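Local coordinates for MMACHC-like protein (PDB 5UJC) that binds cobalamins and probably catalyses the reductive removal of their upper-axial cyano or alkyl group, using flavin or glutathione, during intracellular B12 processing, at residues A141-Y147 / K203-L209; K170-L174 / A218-Y224; I179-A185 / P237-Y241. All coordinates share one frame; numbering follows the deposited sequence. Where two conformers were deposited one is given.

Contact 1 (A141-Y147 / K203-L209); sequences AGAAFYY and KEPRPIL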
loop_
_atom_site.group_PDB
_atom_site.type_symbol
_atom_site.label_atom_id
_atom_site.label_comp_id
_atom_site.label_asym_id
_atom_site.label_seq_id
_atom_site.Cartn_x
_atom_site.Cartn_y
_atom_site.Cartn_z
ATOM N N ALA A 141 1.899 4.464 12.112
ATOM C CA ALA A 141 2.551 5.642 11.487
ATOM C C ALA A 141 1.598 6.826 11.339
ATOM O O ALA A 141 2.013 7.904 10.930
ATOM C CB ALA A 141 3.123 5.281 10.151
ATOM N N GLY A 142 0.314 6.604 11.614
ATOM C CA GLY A 142 -0.707 7.657 11.485
ATOM C C GLY A 142 -1.197 7.887 10.070
ATOM O O GLY A 142 -1.892 8.864 9.815
ATOM N N ALA A 143 -0.798 7.029 9.138
ATOM C CA ALA A 143 -1.146 7.213 7.718
ATOM C C ALA A 143 -2.588 6.913 7.391
ATOM O O ALA A 143 -3.193 7.588 6.559
ATOM C CB ALA A 143 -0.239 6.375 6.832
ATOM N N ALA A 144 -3.146 5.894 8.046
ATOM C CA ALA A 144 -4.498 5.436 7.748
ATOM C C ALA A 144 -4.987 4.661 8.942
ATOM O O ALA A 144 -4.239 3.889 9.521
ATOM C CB ALA A 144 -4.489 4.563 6.499
ATOM N N PHE A 145 -6.257 4.862 9.297
ATOM C CA PHE A 145 -6.868 4.185 10.444
ATOM C C PHE A 145 -7.244 2.765 10.021
ATOM O O PHE A 145 -7.910 2.555 9.002
ATOM C CB PHE A 145 -8.090 4.946 10.903
ATOM C CG PHE A 145 -8.530 4.589 12.288
ATOM C CD1 PHE A 145 -9.181 3.389 12.542
ATOM C CD2 PHE A 145 -8.289 5.442 13.337
ATOM C CE1 PHE A 145 -9.565 3.059 13.828
ATOM C CE2 PHE A 145 -8.651 5.110 14.624
ATOM C CZ PHE A 145 -9.300 3.913 14.865
ATOM N N TYR A 146 -6.788 1.800 10.790
ATOM C CA TYR A 146 -7.001 0.397 10.492
ATOM C C TYR A 146 -8.224 -0.119 11.281
ATOM O O TYR A 146 -8.169 -0.243 12.522
ATOM C CB TYR A 146 -5.738 -0.405 10.853
ATOM C CG TYR A 146 -5.789 -1.902 10.600
ATOM C CD1 TYR A 146 -6.588 -2.454 9.588
ATOM C CD2 TYR A 146 -4.953 -2.748 11.303
ATOM C CE1 TYR A 146 -6.569 -3.813 9.324
ATOM C CE2 TYR A 146 -4.943 -4.114 11.063
ATOM C CZ TYR A 146 -5.763 -4.645 10.069
ATOM O OH TYR A 146 -5.765 -6.012 9.790
ATOM N N TYR A 147 -9.281 -0.464 10.543
ATOM C CA TYR A 147 -10.510 -0.984 11.104
ATOM C C TYR A 147 -10.453 -2.508 11.124
ATOM O O TYR A 147 -10.487 -3.170 10.057
ATOM C CB TYR A 147 -11.720 -0.471 10.301
ATOM C CG TYR A 147 -11.898 0.993 10.458
ATOM C CD1 TYR A 147 -12.519 1.516 11.571
ATOM C CD2 TYR A 147 -11.393 1.883 9.519
ATOM C CE1 TYR A 147 -12.575 2.864 11.784
ATOM C CE2 TYR A 147 -11.475 3.256 9.707
ATOM C CZ TYR A 147 -12.033 3.741 10.860
ATOM O OH TYR A 147 -12.089 5.102 11.085
ATOM N N LYS A 203 2.315 10.566 14.511
ATOM C CA LYS A 203 0.963 11.104 14.634
ATOM C C LYS A 203 -0.054 9.967 14.731
ATOM O O LYS A 203 0.208 8.839 14.298
ATOM C CB LYS A 203 0.626 12.077 13.501
ATOM C CG LYS A 203 0.288 11.446 12.179
ATOM C CD LYS A 203 -0.171 12.511 11.173
ATOM C CE LYS A 203 0.952 13.459 10.772
ATOM N NZ LYS A 203 2.156 12.735 10.277
ATOM N N GLU A 204 -1.170 10.252 15.385
ATOM C CA GLU A 204 -2.251 9.313 15.483
ATOM C C GLU A 204 -3.024 9.308 14.164
ATOM O O GLU A 204 -3.216 10.356 13.552
ATOM C CB GLU A 204 -3.175 9.696 16.649
ATOM C CG GLU A 204 -2.530 9.508 18.011
ATOM C CD GLU A 204 -3.169 8.388 18.800
ATOM O OE1 GLU A 204 -3.087 7.218 18.352
ATOM O OE2 GLU A 204 -3.768 8.680 19.859
ATOM N N PRO A 205 -3.511 8.133 13.739
ATOM C CA PRO A 205 -4.331 8.099 12.532
ATOM C C PRO A 205 -5.679 8.780 12.721
ATOM O O PRO A 205 -6.276 8.688 13.791
ATOM C CB PRO A 205 -4.495 6.605 12.271
ATOM C CG PRO A 205 -4.402 5.986 13.630
ATOM C CD PRO A 205 -3.419 6.814 14.387
ATOM N N ARG A 206 -6.118 9.545 11.717
ATOM C CA ARG A 206 -7.419 10.243 11.801
ATOM C C ARG A 206 -8.556 9.241 11.744
ATOM O O ARG A 206 -8.612 8.429 10.813
ATOM C CB ARG A 206 -7.578 11.243 10.634
ATOM C CG ARG A 206 -8.861 12.098 10.736
ATOM C CD ARG A 206 -9.216 12.813 9.416
ATOM N NE ARG A 206 -8.192 13.765 9.016
ATOM C CZ ARG A 206 -8.242 14.513 7.905
ATOM N NH1 ARG A 206 -9.274 14.406 7.065
ATOM N NH2 ARG A 206 -7.241 15.341 7.614
ATOM N N PRO A 207 -9.509 9.337 12.698
ATOM C CA PRO A 207 -10.691 8.540 12.587
ATOM C C PRO A 207 -11.506 8.925 11.352
ATOM O O PRO A 207 -11.756 10.107 11.111
ATOM C CB PRO A 207 -11.480 8.877 13.863
ATOM C CG PRO A 207 -10.526 9.469 14.783
ATOM C CD PRO A 207 -9.439 10.074 13.979
ATOM N N ILE A 208 -11.871 7.938 10.566
ATOM C CA ILE A 208 -12.631 8.158 9.348
ATOM C C ILE A 208 -14.106 7.796 9.552
ATOM O O ILE A 208 -14.990 8.551 9.192
ATOM C CB ILE A 208 -12.042 7.349 8.174
ATOM C CG1 ILE A 208 -10.559 7.711 7.958
ATOM C CG2 ILE A 208 -12.852 7.591 6.901
ATOM C CD1 ILE A 208 -10.308 9.180 7.757
ATOM N N LEU A 209 -14.345 6.612 10.088
ATOM C CA LEU A 209 -15.685 6.134 10.369
ATOM C C LEU A 209 -15.893 6.098 11.867
ATOM O O LEU A 209 -15.214 5.343 12.579
ATOM C CB LEU A 209 -15.873 4.742 9.811
ATOM C CG LEU A 209 -15.717 4.617 8.295
ATOM C CD1 LEU A 209 -15.895 3.184 7.849
ATOM C CD2 LEU A 209 -16.684 5.525 7.556
HETATM O O HOH W 1 1.385 9.952 9.035
HETATM O O HOH W 2 -4.630 9.398 9.235
HETATM O O HOH W 3 -7.048 7.842 8.612
HETATM O O HOH W 4 -12.476 5.700 13.588
#
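Gly-142 ends helix 134-140 in a Schellman motif and lies directly against the 203-209 loop, its CA 3.2 Å from Lys-203 O in a CA-H...O contact. Its positive phi suits glycine, and a beta carbon would run into Lys-203 O. Beyond the motif the chain enters strand 145-147, paired antiparallel with strand 174-176, and the loop with Pro-205 and Pro-207 runs beside it, close at Gly-142 and farther off at Tyr-147. Strand alternation turns Phe-145 and Tyr-147 to the loop and Tyr-146 to the other side, where its hydroxyl hydrogen-bonds the bound co-methylcobalamin. In Phe-145, CG stands opposite the backbone N (chi1 -162°), which brings Phe-145 CD2 to 3.9 Å from Pro-205 CG, and Pro-205 O lies at the ring edge, in its plane. A proline fits here as a compact apolar surface that brings no N-H to be satisfied. Waters link facing backbone atoms, one Gly-142 O to Arg-206 N, another Phe-145 N to Arg-206 O. Lys-203, bent at chi3 and chi4, returns its NZ to a water held by Ala-141 O. Phe-145 CD1 lies 3.3 Å above the plane of the Tyr-147 ring, near its rim. Tyrosine suits this place because, with CG opposite its carbonyl carbon, its phenol oxygen spans the gap to the loop backbone: Tyr-147 OH accepts from Ile-208 N at 2.9 Å, with a bent N-H...O angle of 151°, and from Leu-209 N at 2.9 Å, nearly straight at 168°. A water 2.6 Å from Tyr-147 OH donates to Leu-209 O.

Contact 2 (K170-L174 / A218-Y224); sequences KFIGL and ALEKFNY
Part of the wall of the cobalamin pocket is made where the amide of Asn-223 grips the backbone of Ile-172 at both ends. Asn-223 OD1 accepts from Ile-172 N at 3.0 Å, the donor tilted out of the carbonyl plane, while Asn-223 ND2 gives a nearly straight bond (175°) of 2.8 Å to Ile-172 O, on a lone pair. Asparagine carries both a donor and an acceptor, as a backbone's N-H and C=O demand. ND2 also bonds Leu-219 O one helical turn back, on the opposite face from Asn-223 N, so the amide is fixed against rotation. Asn-223 OD1 also hydrogen-bonds the bound co-methylcobalamin. With an alanine here, Ile-172 N and O are likely to lose the mates the amide provides, and the cobalamin one hydrogen bond. Helix 212-225 thus packs on the irregular chain leading into strand 174-176. Phe-171 swings its ring away from its own N (chi1 -171°) and over the helix, with Asn-223 ND2 3.4 Å above the ring plane, over the centre; the edge of the Phe-171 ring is turned to the face of Tyr-224 in an offset edge-to-face pair. Leu-219 CD2 packs 3.8 Å from Gly-173 CA. Leu-174 packs through CB on Leu-219 CD2, and its CD1 branch sits 3.8 Å from the Phe-222 ring centroid, only 6° off its normal.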
loop_
_atom_site.group_PDB
_atom_site.type_symbol
_atom_site.label_atom_id
_atom_site.label_comp_id
_atom_site.label_asym_id
_atom_site.label_seq_id
_atom_site.Cartn_x
_atom_site.Cartn_y
_atom_site.Cartn_z
ATOM N N LYS A 170 -9.854 -15.208 4.708
ATOM C CA LYS A 170 -10.355 -14.747 5.970
ATOM C C LYS A 170 -11.081 -13.451 5.826
ATOM O O LYS A 170 -10.838 -12.704 4.914
ATOM C CB LYS A 170 -9.196 -14.577 6.951
ATOM C CG LYS A 170 -8.476 -15.894 7.244
ATOM C CD LYS A 170 -9.350 -16.835 8.107
ATOM C CE LYS A 170 -8.805 -18.250 8.120
ATOM N NZ LYS A 170 -7.445 -18.323 8.720
ATOM N N PHE A 171 -11.945 -13.155 6.788
ATOM C CA PHE A 171 -12.616 -11.842 6.843
ATOM C C PHE A 171 -11.656 -10.856 7.485
ATOM O O PHE A 171 -11.425 -10.892 8.691
ATOM C CB PHE A 171 -13.945 -11.967 7.622
ATOM C CG PHE A 171 -14.826 -10.724 7.556
ATOM C CD1 PHE A 171 -14.620 -9.670 8.420
ATOM C CD2 PHE A 171 -15.842 -10.632 6.632
ATOM C CE1 PHE A 171 -15.459 -8.576 8.418
ATOM C CE2 PHE A 171 -16.694 -9.539 6.616
ATOM C CZ PHE A 171 -16.506 -8.508 7.516
ATOM N N ILE A 172 -11.032 -10.029 6.646
ATOM C CA ILE A 172 -9.928 -9.170 7.073
ATOM C C ILE A 172 -10.325 -7.718 7.257
ATOM O O ILE A 172 -11.368 -7.263 6.771
ATOM C CB ILE A 172 -8.688 -9.270 6.141
ATOM C CG1 ILE A 172 -9.041 -8.880 4.688
ATOM C CG2 ILE A 172 -8.107 -10.688 6.188
ATOM C CD1 ILE A 172 -7.830 -8.570 3.832
ATOM N N GLY A 173 -9.492 -6.993 7.981
ATOM C CA GLY A 173 -9.737 -5.574 8.210
ATOM C C GLY A 173 -9.395 -4.698 7.024
ATOM O O GLY A 173 -8.845 -5.168 6.003
ATOM N N LEU A 174 -9.648 -3.409 7.213
ATOM C CA LEU A 174 -9.571 -2.404 6.162
ATOM C C LEU A 174 -9.036 -1.123 6.738
ATOM O O LEU A 174 -9.521 -0.643 7.772
ATOM C CB LEU A 174 -10.952 -2.132 5.570
ATOM C CG LEU A 174 -11.052 -1.017 4.518
ATOM C CD1 LEU A 174 -10.305 -1.407 3.241
ATOM C CD2 LEU A 174 -12.513 -0.728 4.213
ATOM N N ALA A 218 -18.667 -1.304 5.956
ATOM C CA ALA A 218 -17.464 -1.119 5.126
ATOM C C ALA A 218 -16.675 -2.427 5.040
ATOM O O ALA A 218 -16.196 -2.816 3.953
ATOM C CB ALA A 218 -16.596 -0.010 5.694
ATOM N N LEU A 219 -16.535 -3.115 6.179
ATOM C CA LEU A 219 -15.788 -4.343 6.198
ATOM C C LEU A 219 -16.474 -5.455 5.397
ATOM O O LEU A 219 -15.790 -6.256 4.728
ATOM C CB LEU A 219 -15.500 -4.794 7.634
ATOM C CG LEU A 219 -14.505 -3.919 8.408
ATOM C CD1 LEU A 219 -14.440 -4.281 9.867
ATOM C CD2 LEU A 219 -13.160 -4.002 7.790
ATOM N N GLU A 220 -17.799 -5.505 5.444
ATOM C CA GLU A 220 -18.550 -6.435 4.595
ATOM C C GLU A 220 -18.393 -6.097 3.105
ATOM O O GLU A 220 -18.190 -6.983 2.297
ATOM C CB GLU A 220 -20.018 -6.476 4.995
ATOM C CG GLU A 220 -20.225 -7.132 6.378
ATOM C CD GLU A 220 -21.670 -7.246 6.811
ATOM O OE1 GLU A 220 -22.564 -7.063 5.976
ATOM O OE2 GLU A 220 -21.911 -7.563 8.008
ATOM N N LYS A 221 -18.478 -4.820 2.756
ATOM C CA LYS A 221 -18.325 -4.414 1.349
ATOM C C LYS A 221 -16.931 -4.779 0.840
ATOM O O LYS A 221 -16.756 -5.196 -0.301
ATOM C CB LYS A 221 -18.570 -2.914 1.180
ATOM C CG LYS A 221 -20.048 -2.494 1.208
ATOM C CD LYS A 221 -20.826 -2.956 -0.044
ATOM C CE LYS A 221 -20.118 -2.624 -1.374
ATOM N NZ LYS A 221 -20.997 -2.774 -2.578
ATOM N N PHE A 222 -15.944 -4.627 1.700
ATOM C CA PHE A 222 -14.558 -4.967 1.354
ATOM C C PHE A 222 -14.404 -6.485 1.148
ATOM O O PHE A 222 -13.909 -6.936 0.123
ATOM C CB PHE A 222 -13.625 -4.460 2.456
ATOM C CG PHE A 222 -12.156 -4.775 2.236
ATOM C CD1 PHE A 222 -11.519 -4.445 1.041
ATOM C CD2 PHE A 222 -11.397 -5.354 3.256
ATOM C CE1 PHE A 222 -10.178 -4.697 0.877
ATOM C CE2 PHE A 222 -10.055 -5.598 3.079
ATOM C CZ PHE A 222 -9.446 -5.253 1.899
ATOM N N ASN A 223 -14.801 -7.269 2.133
ATOM C CA ASN A 223 -14.562 -8.705 2.064
ATOM C C ASN A 223 -15.430 -9.426 1.054
ATOM O O ASN A 223 -14.970 -10.385 0.430
ATOM C CB ASN A 223 -14.690 -9.337 3.427
ATOM C CG ASN A 223 -13.466 -9.068 4.286
ATOM O OD1 ASN A 223 -12.380 -9.605 4.018
ATOM N ND2 ASN A 223 -13.608 -8.171 5.267
ATOM N N TYR A 224 -16.679 -8.971 0.891
ATOM C CA TYR A 224 -17.674 -9.688 0.061
ATOM C C TYR A 224 -17.844 -9.104 -1.342
ATOM O O TYR A 224 -18.336 -9.801 -2.233
ATOM C CB TYR A 224 -19.027 -9.705 0.754
ATOM C CG TYR A 224 -19.019 -10.291 2.159
ATOM C CD1 TYR A 224 -18.111 -11.296 2.530
ATOM C CD2 TYR A 224 -19.973 -9.898 3.085
ATOM C CE1 TYR A 224 -18.144 -11.854 3.799
ATOM C CE2 TYR A 224 -19.997 -10.437 4.349
ATOM C CZ TYR A 224 -19.083 -11.408 4.707
ATOM O OH TYR A 224 -19.160 -11.951 5.969
#

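Contact 3 (I179-A185 / P237-Y241); sequences IYGGHFA and PTRRY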
loop_
_atom_site.group_PDB
_atom_site.type_symbol
_atom_site.label_atom_id
_atom_site.label_comp_id
_atom_site.label_asym_id
_atom_site.label_seq_id
_atom_site.Cartn_x
_atom_site.Cartn_y
_atom_site.Cartn_z
ATOM N N ILE A 179 -7.381 11.295 3.089
ATOM C CA ILE A 179 -7.633 11.943 1.793
ATOM C C ILE A 179 -8.320 10.968 0.833
ATOM O O ILE A 179 -9.281 11.331 0.155
ATOM C CB ILE A 179 -6.320 12.453 1.123
ATOM C CG1 ILE A 179 -5.524 13.370 2.055
ATOM C CG2 ILE A 179 -6.642 13.152 -0.173
ATOM C CD1 ILE A 179 -4.212 13.862 1.462
ATOM N N TYR A 180 -7.814 9.727 0.769
ATOM C CA TYR A 180 -8.152 8.812 -0.310
ATOM C C TYR A 180 -9.180 7.733 0.042
ATOM O O TYR A 180 -9.614 7.017 -0.847
ATOM C CB TYR A 180 -6.893 8.150 -0.858
ATOM C CG TYR A 180 -5.866 9.156 -1.310
ATOM C CD1 TYR A 180 -6.107 9.989 -2.376
ATOM C CD2 TYR A 180 -4.678 9.317 -0.618
ATOM C CE1 TYR A 180 -5.193 10.963 -2.761
ATOM C CE2 TYR A 180 -3.777 10.311 -0.959
ATOM C CZ TYR A 180 -4.036 11.133 -2.045
ATOM O OH TYR A 180 -3.134 12.116 -2.425
ATOM N N GLY A 181 -9.600 7.624 1.313
ATOM C CA GLY A 181 -10.492 6.522 1.704
ATOM C C GLY A 181 -9.774 5.213 1.443
ATOM O O GLY A 181 -8.700 4.981 1.981
ATOM N N GLY A 182 -10.362 4.374 0.591
ATOM C CA GLY A 182 -9.728 3.145 0.150
ATOM C C GLY A 182 -9.089 3.215 -1.241
ATOM O O GLY A 182 -8.682 2.177 -1.782
ATOM N N HIS A 183 -8.952 4.421 -1.791
ATOM C CA HIS A 183 -8.361 4.631 -3.106
ATOM C C HIS A 183 -6.843 4.835 -2.962
ATOM O O HIS A 183 -6.277 5.873 -3.333
ATOM C CB HIS A 183 -9.004 5.830 -3.753
ATOM C CG HIS A 183 -10.458 5.660 -4.015
ATOM N ND1 HIS A 183 -10.940 5.066 -5.168
ATOM C CD2 HIS A 183 -11.544 6.049 -3.305
ATOM C CE1 HIS A 183 -12.252 5.071 -5.127
ATOM N NE2 HIS A 183 -12.642 5.665 -4.012
ATOM N N PHE A 184 -6.203 3.838 -2.377
ATOM C CA PHE A 184 -4.767 3.869 -2.157
ATOM C C PHE A 184 -4.321 2.431 -1.868
ATOM O O PHE A 184 -5.169 1.548 -1.670
ATOM C CB PHE A 184 -4.407 4.786 -0.948
ATOM C CG PHE A 184 -4.566 4.114 0.398
ATOM C CD1 PHE A 184 -5.820 3.960 0.989
ATOM C CD2 PHE A 184 -3.465 3.631 1.071
ATOM C CE1 PHE A 184 -5.952 3.298 2.210
ATOM C CE2 PHE A 184 -3.595 2.957 2.288
ATOM C CZ PHE A 184 -4.843 2.803 2.861
ATOM N N ALA A 185 -3.005 2.205 -1.812
ATOM C CA ALA A 185 -2.478 0.932 -1.368
ATOM C C ALA A 185 -1.187 1.116 -0.629
ATOM O O ALA A 185 -0.424 2.031 -0.917
ATOM C CB ALA A 185 -2.266 0.009 -2.558
ATOM N N PRO A 237 -14.067 10.227 0.207
ATOM C CA PRO A 237 -12.926 10.866 -0.424
ATOM C C PRO A 237 -13.334 11.613 -1.712
ATOM O O PRO A 237 -14.214 11.153 -2.437
ATOM C CB PRO A 237 -12.014 9.675 -0.762
ATOM C CG PRO A 237 -12.946 8.532 -0.930
ATOM C CD PRO A 237 -14.010 8.752 0.087
ATOM N N THR A 238 -12.648 12.698 -2.023
ATOM C CA THR A 238 -12.835 13.368 -3.338
ATOM C C THR A 238 -11.764 13.011 -4.347
ATOM O O THR A 238 -11.981 13.175 -5.560
ATOM C CB THR A 238 -12.890 14.890 -3.187
ATOM O OG1 THR A 238 -11.726 15.346 -2.495
ATOM C CG2 THR A 238 -14.131 15.287 -2.422
ATOM N N ARG A 239 -10.619 12.480 -3.858
ATOM C CA ARG A 239 -9.550 12.024 -4.735
ATOM C C ARG A 239 -9.580 10.494 -4.782
ATOM O O ARG A 239 -9.433 9.824 -3.757
ATOM C CB ARG A 239 -8.200 12.561 -4.254
ATOM C CG ARG A 239 -8.130 14.094 -4.258
ATOM C CD ARG A 239 -6.911 14.620 -3.521
ATOM N NE ARG A 239 -5.681 14.382 -4.266
ATOM C CZ ARG A 239 -4.459 14.566 -3.774
ATOM N NH1 ARG A 239 -4.297 15.004 -2.535
ATOM N NH2 ARG A 239 -3.407 14.290 -4.512
ATOM N N ARG A 240 -9.871 9.957 -5.972
ATOM C CA ARG A 240 -10.280 8.572 -6.129
ATOM C C ARG A 240 -9.552 7.920 -7.297
ATOM O O ARG A 240 -9.033 8.604 -8.179
ATOM C CB ARG A 240 -11.802 8.524 -6.384
ATOM C CG ARG A 240 -12.618 9.104 -5.245
ATOM C CD ARG A 240 -14.077 9.313 -5.594
ATOM N NE ARG A 240 -14.796 8.065 -5.738
ATOM C CZ ARG A 240 -15.261 7.571 -6.885
ATOM N NH1 ARG A 240 -15.063 8.199 -8.052
ATOM N NH2 ARG A 240 -15.911 6.431 -6.871
ATOM N N TYR A 241 -9.487 6.599 -7.282
ATOM C CA TYR A 241 -9.052 5.842 -8.447
ATOM C C TYR A 241 -9.944 6.198 -9.653
ATOM O O TYR A 241 -11.156 6.358 -9.509
ATOM C CB TYR A 241 -9.191 4.351 -8.211
ATOM C CG TYR A 241 -8.144 3.643 -7.315
ATOM C CD1 TYR A 241 -7.126 4.326 -6.673
ATOM C CD2 TYR A 241 -8.198 2.273 -7.159
ATOM C CE1 TYR A 241 -6.170 3.639 -5.915
ATOM C CE2 TYR A 241 -7.238 1.577 -6.438
ATOM C CZ TYR A 241 -6.227 2.261 -5.823
ATOM O OH TYR A 241 -5.259 1.564 -5.104
HETATM O O HOH W 5 -10.384 13.498 -1.002
#
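His-183 and Arg-240 run side by side and converge on one outside acceptor: His-183 NE2 hydrogen-bonds Asp-233 OD1, and Arg-240 NE makes a salt bridge to the same oxygen. That shared carboxylate probably offsets the nearness of two basic groups. The methylenes of the arginine serve as a lid, Arg-240 CB lying 3.7 Å from the His-183 ring centroid, over its face. Pro-237 comes to the same ring at its edge, Pro-237 CG 3.7 Å from His-183 CD2. His-183 CG lies beside its own backbone N (chi1 -63°), which places the imidazole between the turn and the incoming chain. There its edge points to the face of Tyr-241, the planes 73° apart and the ring centroids separated by 5.5 Å, while His-183 CA sits over that same tyrosine face, offset toward the rim. The segment 179-185 is a reversal between strand 174-176 and strand 185-196, built on a type II' beta turn from Tyr-180 to His-183 and an inverse gamma turn centred on His-183; just past these turns Phe-184 and Ala-185 touch the bound co-methylcobalamin. Gly-181 takes the positive phi (61°) of the second turn position, and a side chain there would strike Pro-237 CG. Pro-237 CB packs 3.3 Å from Ile-179 O, which accepts from a water 2.7 Å away; that water in turn accepts from Thr-238 N. Arg-239, of which one of two deposited conformers is described, lays CD along Ile-179 CG2 and its guanidinium face over Tyr-180 OH; the angles there are poor for hydrogen bonding. Arg-239 O is buried without a polar partner, 3.6 Å from Tyr-180 CD1 at the ring edge.

All three contacts contribute to the pocket of the bound co-methylcobalamin. Contact 1 and contact 2, with centres about 17 Å apart, are joined through the small sheet: Tyr-147 N lies 2.8 Å from Leu-174 O, a probable hydrogen bond, and Tyr-146 CE1 packs 3.7 Å from Gly-173 C. Contact 3, about 14 Å centre to centre from contact 1, meets it where Ala-144 CB packs 4.1 Å from Phe-184 CZ; contacts 2 and 3 do not touch, their nearest atoms being about 6 Å apart. Each supplies the ligand pocket: Tyr-146 from contact 1, Asn-223 and the Lys-170 carbonyl from contact 2, Phe-184 and Ala-185 from contact 3. Along the chain their segments alternate.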